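PDB 3GCF: terminal oxygenase component of carbazole 1,9a-dioxygenase, which probably dihydroxylates carbazole at an angular carbon and its neighbour, passing electrons received from a ferredoxin through a Rieske [2Fe-2S] cluster to a mononuclear iron that activates dioxygen. Local coordinates for residues K58-R63 against V80-E85; T62-E67 against Y103-G108; G108-V113 against S119-K124; K128-Q133 against V141-E146. One frame throughout, in Å; residues are numbered along the deposited sequence.

In the fold
All four contacts lie in the cluster-bearing end of the chain. Strand 57-64 comes first, and contact 1 closes the loop from it to the 82-84 turn near the cluster. Contact 2 opens from the end of the same strand before contact 1 closes and spans a longer loop to 103-108, so the two loops cross; F82 and Y103 touch between them. Contact 3 follows in series, a short closure in which the loop after strand 110-113 folds back on that strand. Contact 4 then joins the hairpin strands 129-135 and 138-143, returning to the six-stranded sheet, where V59 and L61 of contact 1 pack on Y130 and V141.

Contact 1: K58-R63 against V80-E85; sequences KVLLTR and VPFSKE
L60 of strand 57-64 fills the tight part of this contact. Its CD2 methyl sits 3.8 Å from F82 CB, the two side chains crossing at about a right angle. The ring is almost equally close, with L60 CD2 3.9 Å from F82 CD2. With CG anti to the backbone N (chi1 -179°), the leucine sends both methyls out from the strand: CD2 goes to the phenylalanine, while CD1 lies 4.2 Å from S83 CB. F49 and I71 flank L60 within the sheet, and the serine hydroxyl is engaged elsewhere, by D73.

At the K58 end the packing is looser. The lysine chain bends at chi3 and chi4 and brings its CE to 4.0 Å from P81 CB, a single aliphatic touch, with the lysine exposed to solvent. Residues 82-84 form a short 3-10 turn, closed by a bond from E85 N to F82 O of 2.9 Å, which presents F82 and S83 to the strand. A343 of the second subunit packs on P81.

F82 also approaches the side chains of C75 and C96, both cluster ligands, and V80 lines the cluster pocket. The contact thus seats the loop following the first pair of ligands on the larger sheet of a Rieske [2Fe-2S] domain.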
loop_
_atom_site.group_PDB
_atom_site.type_symbol
_atom_site.label_atom_id
_atom_site.label_comp_id
_atom_site.label_asym_id
_atom_site.label_seq_id
_atom_site.Cartn_x
_atom_site.Cartn_y
_atom_site.Cartn_z
ATOM N N LYS A 58 -13.661 -3.857 -15.841
ATOM C CA LYS A 58 -14.693 -3.347 -14.949
ATOM C C LYS A 58 -15.994 -3.370 -15.744
ATOM O O LYS A 58 -16.094 -2.781 -16.819
ATOM C CB LYS A 58 -14.356 -1.923 -14.491
ATOM C CG LYS A 58 -13.156 -1.849 -13.550
ATOM C CD LYS A 58 -12.823 -0.416 -13.160
ATOM C CE LYS A 58 -13.915 0.222 -12.298
ATOM N NZ LYS A 58 -14.031 -0.406 -10.943
ATOM N N VAL A 59 -16.983 -4.078 -15.218
ATOM C CA VAL A 59 -18.260 -4.208 -15.890
ATOM C C VAL A 59 -19.385 -3.691 -15.012
ATOM O O VAL A 59 -19.355 -3.857 -13.795
ATOM C CB VAL A 59 -18.547 -5.691 -16.230
ATOM C CG1 VAL A 59 -19.851 -5.808 -17.007
ATOM C CG2 VAL A 59 -17.377 -6.279 -17.021
ATOM N N LEU A 60 -20.376 -3.070 -15.636
ATOM C CA LEU A 60 -21.524 -2.553 -14.909
ATOM C C LEU A 60 -22.746 -3.372 -15.303
ATOM O O LEU A 60 -23.064 -3.498 -16.489
ATOM C CB LEU A 60 -21.762 -1.081 -15.258
ATOM C CG LEU A 60 -22.935 -0.403 -14.545
ATOM C CD1 LEU A 60 -22.601 -0.234 -13.070
ATOM C CD2 LEU A 60 -23.217 0.958 -15.182
ATOM N N LEU A 61 -23.428 -3.935 -14.311
ATOM C CA LEU A 61 -24.620 -4.725 -14.581
ATOM C C LEU A 61 -25.866 -3.993 -14.113
ATOM O O LEU A 61 -25.832 -3.272 -13.122
ATOM C CB LEU A 61 -24.556 -6.072 -13.852
ATOM C CG LEU A 61 -23.354 -6.998 -14.057
ATOM C CD1 LEU A 61 -23.489 -8.189 -13.120
ATOM C CD2 LEU A 61 -23.280 -7.457 -15.504
ATOM N N THR A 62 -26.965 -4.184 -14.830
ATOM C CA THR A 62 -28.233 -3.584 -14.446
ATOM C C THR A 62 -29.349 -4.396 -15.087
ATOM O O THR A 62 -29.091 -5.237 -15.953
ATOM C CB THR A 62 -28.344 -2.117 -14.919
ATOM O OG1 THR A 62 -29.547 -1.545 -14.396
ATOM C CG2 THR A 62 -28.382 -2.037 -16.440
ATOM N N ARG A 63 -30.581 -4.182 -14.637
ATOM C CA ARG A 63 -31.718 -4.873 -15.233
ATOM C C ARG A 63 -32.571 -3.791 -15.898
ATOM O O ARG A 63 -33.053 -2.866 -15.236
ATOM C CB ARG A 63 -32.538 -5.620 -14.178
ATOM C CG ARG A 63 -33.668 -6.472 -14.769
ATOM C CD ARG A 63 -34.515 -7.131 -13.682
ATOM N NE ARG A 63 -33.746 -8.069 -12.862
ATOM C CZ ARG A 63 -33.337 -9.272 -13.269
ATOM N NH1 ARG A 63 -33.628 -9.698 -14.492
ATOM N NH2 ARG A 63 -32.621 -10.042 -12.457
ATOM N N VAL A 80 -14.187 7.800 -16.681
ATOM C CA VAL A 80 -14.670 7.518 -15.334
ATOM C C VAL A 80 -15.645 6.344 -15.294
ATOM O O VAL A 80 -16.339 6.057 -16.271
ATOM C CB VAL A 80 -15.378 8.741 -14.692
ATOM C CG1 VAL A 80 -14.435 9.937 -14.655
ATOM C CG2 VAL A 80 -16.657 9.068 -15.454
ATOM N N PRO A 81 -15.674 5.616 -14.170
ATOM C CA PRO A 81 -16.603 4.486 -14.060
ATOM C C PRO A 81 -17.986 5.015 -13.691
ATOM O O PRO A 81 -18.107 5.912 -12.854
ATOM C CB PRO A 81 -15.989 3.632 -12.950
ATOM C CG PRO A 81 -15.236 4.631 -12.112
ATOM C CD PRO A 81 -14.616 5.539 -13.146
ATOM N N PHE A 82 -19.023 4.477 -14.327
ATOM C CA PHE A 82 -20.386 4.912 -14.047
ATOM C C PHE A 82 -20.749 4.525 -12.617
ATOM O O PHE A 82 -21.539 5.212 -11.960
ATOM C CB PHE A 82 -21.386 4.235 -14.993
ATOM C CG PHE A 82 -21.061 4.396 -16.449
ATOM C CD1 PHE A 82 -20.957 5.659 -17.020
ATOM C CD2 PHE A 82 -20.875 3.278 -17.255
ATOM C CE1 PHE A 82 -20.671 5.808 -18.379
ATOM C CE2 PHE A 82 -20.590 3.418 -18.610
ATOM C CZ PHE A 82 -20.488 4.685 -19.173
ATOM N N SER A 83 -20.172 3.416 -12.151
ATOM C CA SER A 83 -20.456 2.910 -10.812
ATOM C C SER A 83 -20.186 3.903 -9.680
ATOM O O SER A 83 -20.697 3.727 -8.578
ATOM C CB SER A 83 -19.712 1.586 -10.566
ATOM O OG SER A 83 -18.322 1.702 -10.804
ATOM N N LYS A 84 -19.399 4.945 -9.937
ATOM C CA LYS A 84 -19.152 5.955 -8.907
ATOM C C LYS A 84 -20.497 6.570 -8.516
ATOM O O LYS A 84 -20.716 6.918 -7.358
ATOM C CB LYS A 84 -18.237 7.073 -9.428
ATOM C CG LYS A 84 -16.795 6.655 -9.674
ATOM C CD LYS A 84 -16.023 6.452 -8.372
ATOM C CE LYS A 84 -14.572 6.059 -8.660
ATOM N NZ LYS A 84 -13.690 6.165 -7.459
ATOM N N GLU A 85 -21.386 6.705 -9.500
ATOM C CA GLU A 85 -22.716 7.275 -9.297
ATOM C C GLU A 85 -23.534 6.921 -10.540
ATOM O O GLU A 85 -23.754 7.755 -11.419
ATOM C CB GLU A 85 -22.619 8.797 -9.132
ATOM C CG GLU A 85 -23.955 9.498 -8.884
ATOM C CD GLU A 85 -23.805 11.000 -8.671
ATOM O OE1 GLU A 85 -23.374 11.420 -7.578
ATOM O OE2 GLU A 85 -24.114 11.767 -9.604
#

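Contact 2: T62-E67 against Y103-G108; sequences TRAKGE and YDLDDG
Where T62 and A64 face L105, the two backbones stay well apart: the nearest CA atoms, those of A64 and L105, are 8.5 Å from each other. Strand 57-64 ends here in a type I' turn from A64 to E67, fastened by A64 N to E67 O at 2.7 Å and E67 N to A64 O at 3.1 Å. G66, with its positive phi, suits the second inner position of that turn. In the other segment the chain leaves strand 101-104 through an Asx turn, in which D104 OD1 accepts D106 N at 2.7 Å, and a backbone bond from G108 N to D104 O closes the bend.

The gap is bridged by L105. Its CD1 methyl lies 3.6 Å from T62 CG2 and 4.0 Å from A64 CB, touching two residues on one side of the strand. T62 turns its hydroxyl anti to the backbone N (chi1 -174°), where E48 O binds it, and this leaves CG2 to meet the leucine at about a right angle. I71 and V94 add further apolar neighbours round L105.

R63 points away from the contact. Its NH1 reaches G66 O at 3.0 Å from above the carbonyl plane, tying the strand to its own turn, and D41 pairs with NH2.

L105, just after strand 101-104, rests against the hairpin of strands 57-64 and 67-72, joining the small sheet of the cluster-binding part to the larger sheet of the Rieske fold.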
loop_
_atom_site.group_PDB
_atom_site.type_symbol
_atom_site.label_atom_id
_atom_site.label_comp_id
_atom_site.label_asym_id
_atom_site.label_seq_id
_atom_site.Cartn_x
_atom_site.Cartn_y
_atom_site.Cartn_z
ATOM N N THR A 62 -26.965 -4.184 -14.830
ATOM C CA THR A 62 -28.233 -3.584 -14.446
ATOM C C THR A 62 -29.349 -4.396 -15.087
ATOM O O THR A 62 -29.091 -5.237 -15.953
ATOM C CB THR A 62 -28.344 -2.117 -14.919
ATOM O OG1 THR A 62 -29.547 -1.545 -14.396
ATOM C CG2 THR A 62 -28.382 -2.037 -16.440
ATOM N N ARG A 63 -30.581 -4.182 -14.637
ATOM C CA ARG A 63 -31.718 -4.873 -15.233
ATOM C C ARG A 63 -32.571 -3.791 -15.898
ATOM O O ARG A 63 -33.053 -2.866 -15.236
ATOM C CB ARG A 63 -32.538 -5.620 -14.178
ATOM C CG ARG A 63 -33.668 -6.472 -14.769
ATOM C CD ARG A 63 -34.515 -7.131 -13.682
ATOM N NE ARG A 63 -33.746 -8.069 -12.862
ATOM C CZ ARG A 63 -33.337 -9.272 -13.269
ATOM N NH1 ARG A 63 -33.628 -9.698 -14.492
ATOM N NH2 ARG A 63 -32.621 -10.042 -12.457
ATOM N N ALA A 64 -32.727 -3.902 -17.213
ATOM C CA ALA A 64 -33.507 -2.942 -17.989
ATOM C C ALA A 64 -34.656 -3.665 -18.691
ATOM O O ALA A 64 -34.436 -4.554 -19.521
ATOM C CB ALA A 64 -32.611 -2.258 -19.012
ATOM N N LYS A 65 -35.881 -3.275 -18.353
ATOM C CA LYS A 65 -37.070 -3.892 -18.929
ATOM C C LYS A 65 -37.050 -5.395 -18.668
ATOM O O LYS A 65 -37.381 -6.192 -19.547
ATOM C CB LYS A 65 -37.136 -3.634 -20.435
ATOM C CG LYS A 65 -37.296 -2.168 -20.812
ATOM C CD LYS A 65 -37.173 -1.982 -22.314
ATOM C CE LYS A 65 -37.359 -0.529 -22.715
ATOM N NZ LYS A 65 -37.155 -0.328 -24.182
ATOM N N GLY A 66 -36.643 -5.774 -17.458
ATOM C CA GLY A 66 -36.607 -7.179 -17.091
ATOM C C GLY A 66 -35.371 -7.961 -17.502
ATOM O O GLY A 66 -35.173 -9.084 -17.041
ATOM N N GLU A 67 -34.533 -7.384 -18.353
ATOM C CA GLU A 67 -33.336 -8.081 -18.805
ATOM C C GLU A 67 -32.043 -7.526 -18.236
ATOM O O GLU A 67 -31.843 -6.311 -18.191
ATOM C CB GLU A 67 -33.260 -8.049 -20.325
ATOM C CG GLU A 67 -34.324 -8.881 -21.002
ATOM C CD GLU A 67 -34.410 -8.588 -22.480
ATOM O OE1 GLU A 67 -33.342 -8.443 -23.114
ATOM O OE2 GLU A 67 -35.542 -8.508 -23.006
ATOM N N TYR A 103 -25.581 6.206 -22.945
ATOM C CA TYR A 103 -25.390 5.073 -23.838
ATOM C C TYR A 103 -26.550 4.093 -23.902
ATOM O O TYR A 103 -27.266 3.879 -22.917
ATOM C CB TYR A 103 -24.134 4.300 -23.436
ATOM C CG TYR A 103 -22.891 5.149 -23.298
ATOM C CD1 TYR A 103 -22.687 5.941 -22.167
ATOM C CD2 TYR A 103 -21.920 5.165 -24.299
ATOM C CE1 TYR A 103 -21.546 6.727 -22.035
ATOM C CE2 TYR A 103 -20.774 5.951 -24.176
ATOM C CZ TYR A 103 -20.596 6.727 -23.039
ATOM O OH TYR A 103 -19.462 7.488 -22.903
ATOM N N ASP A 104 -26.708 3.492 -25.077
ATOM C CA ASP A 104 -27.739 2.490 -25.338
ATOM C C ASP A 104 -27.157 1.169 -24.835
ATOM O O ASP A 104 -26.102 0.738 -25.296
ATOM C CB ASP A 104 -27.997 2.405 -26.847
ATOM C CG ASP A 104 -29.078 1.406 -27.207
ATOM O OD1 ASP A 104 -29.001 0.238 -26.763
ATOM O OD2 ASP A 104 -30.007 1.789 -27.950
ATOM N N LEU A 105 -27.831 0.527 -23.891
ATOM C CA LEU A 105 -27.316 -0.728 -23.354
ATOM C C LEU A 105 -27.241 -1.867 -24.369
ATOM O O LEU A 105 -26.395 -2.745 -24.244
ATOM C CB LEU A 105 -28.149 -1.170 -22.150
ATOM C CG LEU A 105 -28.062 -0.288 -20.902
ATOM C CD1 LEU A 105 -28.958 -0.870 -19.820
ATOM C CD2 LEU A 105 -26.620 -0.209 -20.412
ATOM N N ASP A 106 -28.105 -1.853 -25.378
ATOM C CA ASP A 106 -28.099 -2.930 -26.362
ATOM C C ASP A 106 -26.883 -2.967 -27.273
ATOM O O ASP A 106 -26.444 -4.044 -27.666
ATOM C CB ASP A 106 -29.366 -2.891 -27.223
ATOM C CG ASP A 106 -30.610 -3.255 -26.440
ATOM O OD1 ASP A 106 -30.514 -4.125 -25.547
ATOM O OD2 ASP A 106 -31.688 -2.685 -26.726
ATOM N N ASP A 107 -26.329 -1.806 -27.608
ATOM C CA ASP A 107 -25.170 -1.775 -28.497
ATOM C C ASP A 107 -24.027 -0.901 -27.991
ATOM O O ASP A 107 -23.016 -0.748 -28.670
ATOM C CB ASP A 107 -25.587 -1.306 -29.899
ATOM C CG ASP A 107 -26.187 0.090 -29.891
ATOM O OD1 ASP A 107 -25.953 0.832 -28.914
ATOM O OD2 ASP A 107 -26.882 0.453 -30.863
ATOM N N GLY A 108 -24.194 -0.313 -26.813
ATOM C CA GLY A 108 -23.143 0.517 -26.244
ATOM C C GLY A 108 -22.858 1.847 -26.919
ATOM O O GLY A 108 -21.919 2.557 -26.535
#

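Contact 3: G108-V113 against S119-K124; sequences GRLVDV and SPVIGK
I122 is the main bump of the 119-124 loop, and it fills a hollow along the backbone of strand 110-113. Its CG2 methyl settles 3.6 Å from V111 O, while CD1 reaches past it to 3.8 Å from D112 CA. With CG1 anti to the carbonyl carbon (chi1 -70°), the longer branch runs beside the D112 side chain, pointing the same way, and CG1 comes 4.1 Å from V113 CG2. A second, smaller fit lies next to it: V121 CG2 sits 3.8 Å from L110 CD2 and more loosely against V113 CG2. Shrinking I122 to an alanine would probably open a gap over V111 and D112 and leave V113 CG2 without one of its neighbours.

The strand is itself shaped by a classic beta bulge, with V111 and D112 both facing T102; D112 OD1 turns back through its anti lone pair to accept V113 N. On the loop, a type I turn from S119 to I122 runs into a type II turn from V121 to K124, whose positive-phi position is taken by G123. The bond from G123 N to L110 O, 3.0 Å long with 151° at the hydrogen, pins the second turn to the strand.

F360 of the second subunit packs on S119 and V121, placing the loop at the subunit interface, whereas L110 reaches W101 of the cluster pocket. This is the edge of the small cluster-binding sheet of a Rieske domain, with the loop that follows folded back against it.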
loop_
_atom_site.group_PDB
_atom_site.type_symbol
_atom_site.label_atom_id
_atom_site.label_comp_id
_atom_site.label_asym_id
_atom_site.label_seq_id
_atom_site.Cartn_x
_atom_site.Cartn_y
_atom_site.Cartn_z
ATOM N N GLY A 108 -24.194 -0.313 -26.813
ATOM C CA GLY A 108 -23.143 0.517 -26.244
ATOM C C GLY A 108 -22.858 1.847 -26.919
ATOM O O GLY A 108 -21.919 2.557 -26.535
ATOM N N ARG A 109 -23.665 2.195 -27.918
ATOM C CA ARG A 109 -23.490 3.446 -28.650
ATOM C C ARG A 109 -23.931 4.677 -27.861
ATOM O O ARG A 109 -24.881 4.624 -27.080
ATOM C CB ARG A 109 -24.285 3.402 -29.960
ATOM C CG ARG A 109 -23.759 2.429 -31.010
ATOM C CD ARG A 109 -22.982 3.175 -32.094
ATOM N NE ARG A 109 -21.542 2.963 -31.990
ATOM C CZ ARG A 109 -20.632 3.683 -32.640
ATOM N NH1 ARG A 109 -21.010 4.670 -33.440
ATOM N NH2 ARG A 109 -19.344 3.411 -32.494
ATOM N N LEU A 110 -23.231 5.788 -28.072
ATOM C CA LEU A 110 -23.578 7.050 -27.429
ATOM C C LEU A 110 -24.820 7.567 -28.173
ATOM O O LEU A 110 -24.749 7.868 -29.363
ATOM C CB LEU A 110 -22.430 8.048 -27.583
ATOM C CG LEU A 110 -22.659 9.437 -26.988
ATOM C CD1 LEU A 110 -22.747 9.322 -25.472
ATOM C CD2 LEU A 110 -21.526 10.370 -27.389
ATOM N N VAL A 111 -25.955 7.661 -27.490
ATOM C CA VAL A 111 -27.170 8.122 -28.152
ATOM C C VAL A 111 -27.588 9.514 -27.727
ATOM O O VAL A 111 -28.531 10.083 -28.278
ATOM C CB VAL A 111 -28.353 7.159 -27.905
ATOM C CG1 VAL A 111 -28.089 5.819 -28.591
ATOM C CG2 VAL A 111 -28.560 6.959 -26.409
ATOM N N ASP A 112 -26.890 10.073 -26.749
ATOM C CA ASP A 112 -27.238 11.405 -26.296
ATOM C C ASP A 112 -26.223 12.000 -25.339
ATOM O O ASP A 112 -25.337 11.308 -24.837
ATOM C CB ASP A 112 -28.610 11.388 -25.617
ATOM C CG ASP A 112 -29.448 12.591 -25.989
ATOM O OD1 ASP A 112 -28.882 13.711 -26.031
ATOM O OD2 ASP A 112 -30.665 12.418 -26.237
ATOM N N VAL A 113 -26.366 13.300 -25.109
ATOM C CA VAL A 113 -25.513 14.040 -24.191
ATOM C C VAL A 113 -26.403 15.065 -23.502
ATOM O O VAL A 113 -26.746 16.108 -24.069
ATOM C CB VAL A 113 -24.358 14.748 -24.926
ATOM C CG1 VAL A 113 -23.491 15.515 -23.926
ATOM C CG2 VAL A 113 -23.508 13.716 -25.656
ATOM N N SER A 119 -25.346 17.204 -29.796
ATOM C CA SER A 119 -23.900 17.290 -29.947
ATOM C C SER A 119 -23.454 16.391 -31.098
ATOM O O SER A 119 -23.920 15.261 -31.240
ATOM C CB SER A 119 -23.198 16.875 -28.652
ATOM O OG SER A 119 -21.790 16.932 -28.804
ATOM N N PRO A 120 -22.532 16.882 -31.935
ATOM C CA PRO A 120 -22.032 16.117 -33.078
ATOM C C PRO A 120 -21.319 14.794 -32.778
ATOM O O PRO A 120 -21.038 14.025 -33.702
ATOM C CB PRO A 120 -21.135 17.126 -33.800
ATOM C CG PRO A 120 -20.644 17.993 -32.689
ATOM C CD PRO A 120 -21.884 18.203 -31.862
ATOM N N VAL A 121 -21.024 14.510 -31.510
ATOM C CA VAL A 121 -20.363 13.243 -31.197
ATOM C C VAL A 121 -21.378 12.115 -31.080
ATOM O O VAL A 121 -21.015 10.938 -31.135
ATOM C CB VAL A 121 -19.540 13.296 -29.876
ATOM C CG1 VAL A 121 -18.359 14.238 -30.034
ATOM C CG2 VAL A 121 -20.429 13.713 -28.713
ATOM N N ILE A 122 -22.646 12.474 -30.917
ATOM C CA ILE A 122 -23.708 11.480 -30.796
ATOM C C ILE A 122 -23.714 10.583 -32.030
ATOM O O ILE A 122 -23.655 11.068 -33.158
ATOM C CB ILE A 122 -25.080 12.160 -30.639
ATOM C CG1 ILE A 122 -25.166 12.821 -29.261
ATOM C CG2 ILE A 122 -26.205 11.143 -30.821
ATOM C CD1 ILE A 122 -26.315 13.793 -29.123
ATOM N N GLY A 123 -23.766 9.273 -31.806
ATOM C CA GLY A 123 -23.762 8.336 -32.917
ATOM C C GLY A 123 -22.381 8.046 -33.484
ATOM O O GLY A 123 -22.229 7.169 -34.333
ATOM N N LYS A 124 -21.367 8.774 -33.026
ATOM C CA LYS A 124 -20.004 8.572 -33.517
ATOM C C LYS A 124 -19.125 7.902 -32.472
ATOM O O LYS A 124 -17.941 7.661 -32.705
ATOM C CB LYS A 124 -19.371 9.910 -33.898
ATOM C CG LYS A 124 -20.028 10.624 -35.071
ATOM C CD LYS A 124 -19.197 11.840 -35.484
ATOM C CE LYS A 124 -19.672 12.433 -36.810
ATOM N NZ LYS A 124 -21.063 12.966 -36.730
#

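Contact 4: K128-Q133 against V141-E146; sequences KVYPVQ and VFIGDE
K128 reaches toward G144 through a water. The lysine NZ donates to that water at 2.8 Å, and the water in turn donates hydrogen bonds to F142 O and G144 O, bridging the start of 128-133 to the end of strand 138-143 and the residue after it. On the way the K128 chain lies over one face of the Y130 ring, with CG 3.5 Å above the plane and offset toward the rim.

Y130 CB presses on V141 CG1 at 3.5 Å; CG anti to the carbonyl carbon (chi1 -51°) swings the ring toward I143, where CD2 meets I143 CD1 at 4.0 Å, while F142 O approaches the ring edge in plane. E57 binds the hydroxyl. Cutting the ring back to an alanine would probably take away the neighbour of I143 CD1 and the surface under the K128 chain, and leave E57 without its phenolic partner.

The two strands form an antiparallel beta hairpin in the larger Rieske sheet, whose second strand leads on toward the catalytic domain. P131 supplies its backbone link: P131 O accepts F142 N at 3.0 Å, nearly straight at 166° about the hydrogen, and P131 CD lies 3.9 Å from F142 CB. The F142 ring itself meets W35 and H149 edge-to-face. Last, V132 pairs with V141 as a non-hydrogen-bonded pair, V132 CG2 and V141 CG2 lying 4.4 Å apart.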
loop_
_atom_site.group_PDB
_atom_site.type_symbol
_atom_site.label_atom_id
_atom_site.label_comp_id
_atom_site.label_asym_id
_atom_site.label_seq_id
_atom_site.Cartn_x
_atom_site.Cartn_y
_atom_site.Cartn_z
ATOM N N LYS A 128 -17.960 -0.781 -25.046
ATOM C CA LYS A 128 -18.224 -2.209 -25.065
ATOM C C LYS A 128 -19.411 -2.672 -24.225
ATOM O O LYS A 128 -19.617 -2.211 -23.100
ATOM C CB LYS A 128 -16.957 -2.941 -24.606
ATOM C CG LYS A 128 -17.130 -4.413 -24.247
ATOM C CD LYS A 128 -17.187 -5.314 -25.470
ATOM C CE LYS A 128 -17.131 -6.785 -25.057
ATOM N NZ LYS A 128 -17.265 -7.709 -26.216
ATOM N N VAL A 129 -20.207 -3.569 -24.801
ATOM C CA VAL A 129 -21.324 -4.187 -24.098
ATOM C C VAL A 129 -20.993 -5.677 -24.179
ATOM O O VAL A 129 -20.321 -6.107 -25.118
ATOM C CB VAL A 129 -22.686 -3.894 -24.760
ATOM C CG1 VAL A 129 -23.090 -2.455 -24.480
ATOM C CG2 VAL A 129 -22.618 -4.156 -26.256
ATOM N N TYR A 130 -21.432 -6.467 -23.204
ATOM C CA TYR A 130 -21.106 -7.893 -23.223
ATOM C C TYR A 130 -22.307 -8.813 -23.355
ATOM O O TYR A 130 -23.398 -8.503 -22.889
ATOM C CB TYR A 130 -20.352 -8.293 -21.947
ATOM C CG TYR A 130 -19.159 -7.436 -21.612
ATOM C CD1 TYR A 130 -19.324 -6.140 -21.123
ATOM C CD2 TYR A 130 -17.862 -7.918 -21.785
ATOM C CE1 TYR A 130 -18.223 -5.344 -20.814
ATOM C CE2 TYR A 130 -16.759 -7.133 -21.481
ATOM C CZ TYR A 130 -16.944 -5.849 -20.997
ATOM O OH TYR A 130 -15.853 -5.070 -20.697
ATOM N N PRO A 131 -22.119 -9.968 -24.003
ATOM C CA PRO A 131 -23.263 -10.873 -24.124
ATOM C C PRO A 131 -23.546 -11.365 -22.703
ATOM O O PRO A 131 -22.615 -11.639 -21.943
ATOM C CB PRO A 131 -22.733 -11.992 -25.019
ATOM C CG PRO A 131 -21.624 -11.329 -25.802
ATOM C CD PRO A 131 -20.959 -10.470 -24.758
ATOM N N VAL A 132 -24.819 -11.460 -22.343
ATOM C CA VAL A 132 -25.204 -11.914 -21.016
ATOM C C VAL A 132 -26.198 -13.067 -21.113
ATOM O O VAL A 132 -27.025 -13.106 -22.015
ATOM C CB VAL A 132 -25.887 -10.776 -20.216
ATOM C CG1 VAL A 132 -26.485 -11.323 -18.920
ATOM C CG2 VAL A 132 -24.887 -9.676 -19.918
ATOM N N GLN A 133 -26.098 -14.020 -20.200
ATOM C CA GLN A 133 -27.060 -15.111 -20.170
ATOM C C GLN A 133 -27.265 -15.531 -18.731
ATOM O O GLN A 133 -26.314 -15.847 -18.018
ATOM C CB GLN A 133 -26.612 -16.316 -20.998
ATOM C CG GLN A 133 -27.771 -17.287 -21.242
ATOM C CD GLN A 133 -27.421 -18.437 -22.165
ATOM O OE1 GLN A 133 -26.741 -18.253 -23.177
ATOM N NE2 GLN A 133 -27.905 -19.631 -21.831
ATOM N N VAL A 141 -21.516 -13.770 -18.045
ATOM C CA VAL A 141 -21.096 -12.747 -18.991
ATOM C C VAL A 141 -20.016 -13.345 -19.884
ATOM O O VAL A 141 -19.121 -14.042 -19.401
ATOM C CB VAL A 141 -20.502 -11.521 -18.256
ATOM C CG1 VAL A 141 -20.042 -10.484 -19.264
ATOM C CG2 VAL A 141 -21.533 -10.926 -17.310
ATOM N N PHE A 142 -20.092 -13.083 -21.185
ATOM C CA PHE A 142 -19.095 -13.618 -22.094
ATOM C C PHE A 142 -17.950 -12.621 -22.241
ATOM O O PHE A 142 -18.139 -11.513 -22.743
ATOM C CB PHE A 142 -19.713 -13.910 -23.463
ATOM C CG PHE A 142 -18.828 -14.734 -24.355
ATOM C CD1 PHE A 142 -18.736 -16.113 -24.181
ATOM C CD2 PHE A 142 -18.050 -14.129 -25.336
ATOM C CE1 PHE A 142 -17.878 -16.880 -24.968
ATOM C CE2 PHE A 142 -17.186 -14.887 -26.131
ATOM C CZ PHE A 142 -17.100 -16.269 -25.943
ATOM N N ILE A 143 -16.764 -13.017 -21.789
ATOM C CA ILE A 143 -15.584 -12.163 -21.860
ATOM C C ILE A 143 -14.690 -12.629 -23.008
ATOM O O ILE A 143 -14.348 -13.808 -23.093
ATOM C CB ILE A 143 -14.757 -12.237 -20.551
ATOM C CG1 ILE A 143 -15.660 -11.997 -19.335
ATOM C CG2 ILE A 143 -13.632 -11.214 -20.590
ATOM C CD1 ILE A 143 -16.268 -10.615 -19.270
ATOM N N GLY A 144 -14.305 -11.706 -23.882
ATOM C CA GLY A 144 -13.454 -12.059 -25.004
ATOM C C GLY A 144 -13.871 -11.339 -26.271
ATOM O O GLY A 144 -14.921 -10.698 -26.302
ATOM N N ASP A 145 -13.062 -11.451 -27.322
ATOM C CA ASP A 145 -13.356 -10.790 -28.589
ATOM C C ASP A 145 -14.196 -11.624 -29.547
ATOM O O ASP A 145 -14.842 -11.077 -30.436
ATOM C CB ASP A 145 -12.056 -10.396 -29.296
ATOM C CG ASP A 145 -11.203 -9.452 -28.469
ATOM O OD1 ASP A 145 -11.721 -8.396 -28.035
ATOM O OD2 ASP A 145 -10.009 -9.764 -28.257
ATOM N N GLU A 146 -14.190 -12.941 -29.376
ATOM C CA GLU A 146 -14.956 -13.814 -30.263
ATOM C C GLU A 146 -16.451 -13.714 -30.011
ATOM O O GLU A 146 -16.888 -13.138 -29.015
ATOM C CB GLU A 146 -14.540 -15.275 -30.082
ATOM C CG GLU A 146 -13.061 -15.558 -30.230
ATOM C CD GLU A 146 -12.755 -17.037 -30.092
ATOM O OE1 GLU A 146 -13.574 -17.759 -29.485
ATOM O OE2 GLU A 146 -11.691 -17.479 -30.579
HETATM O O HOH W 1 -17.236 -10.232 -25.036
#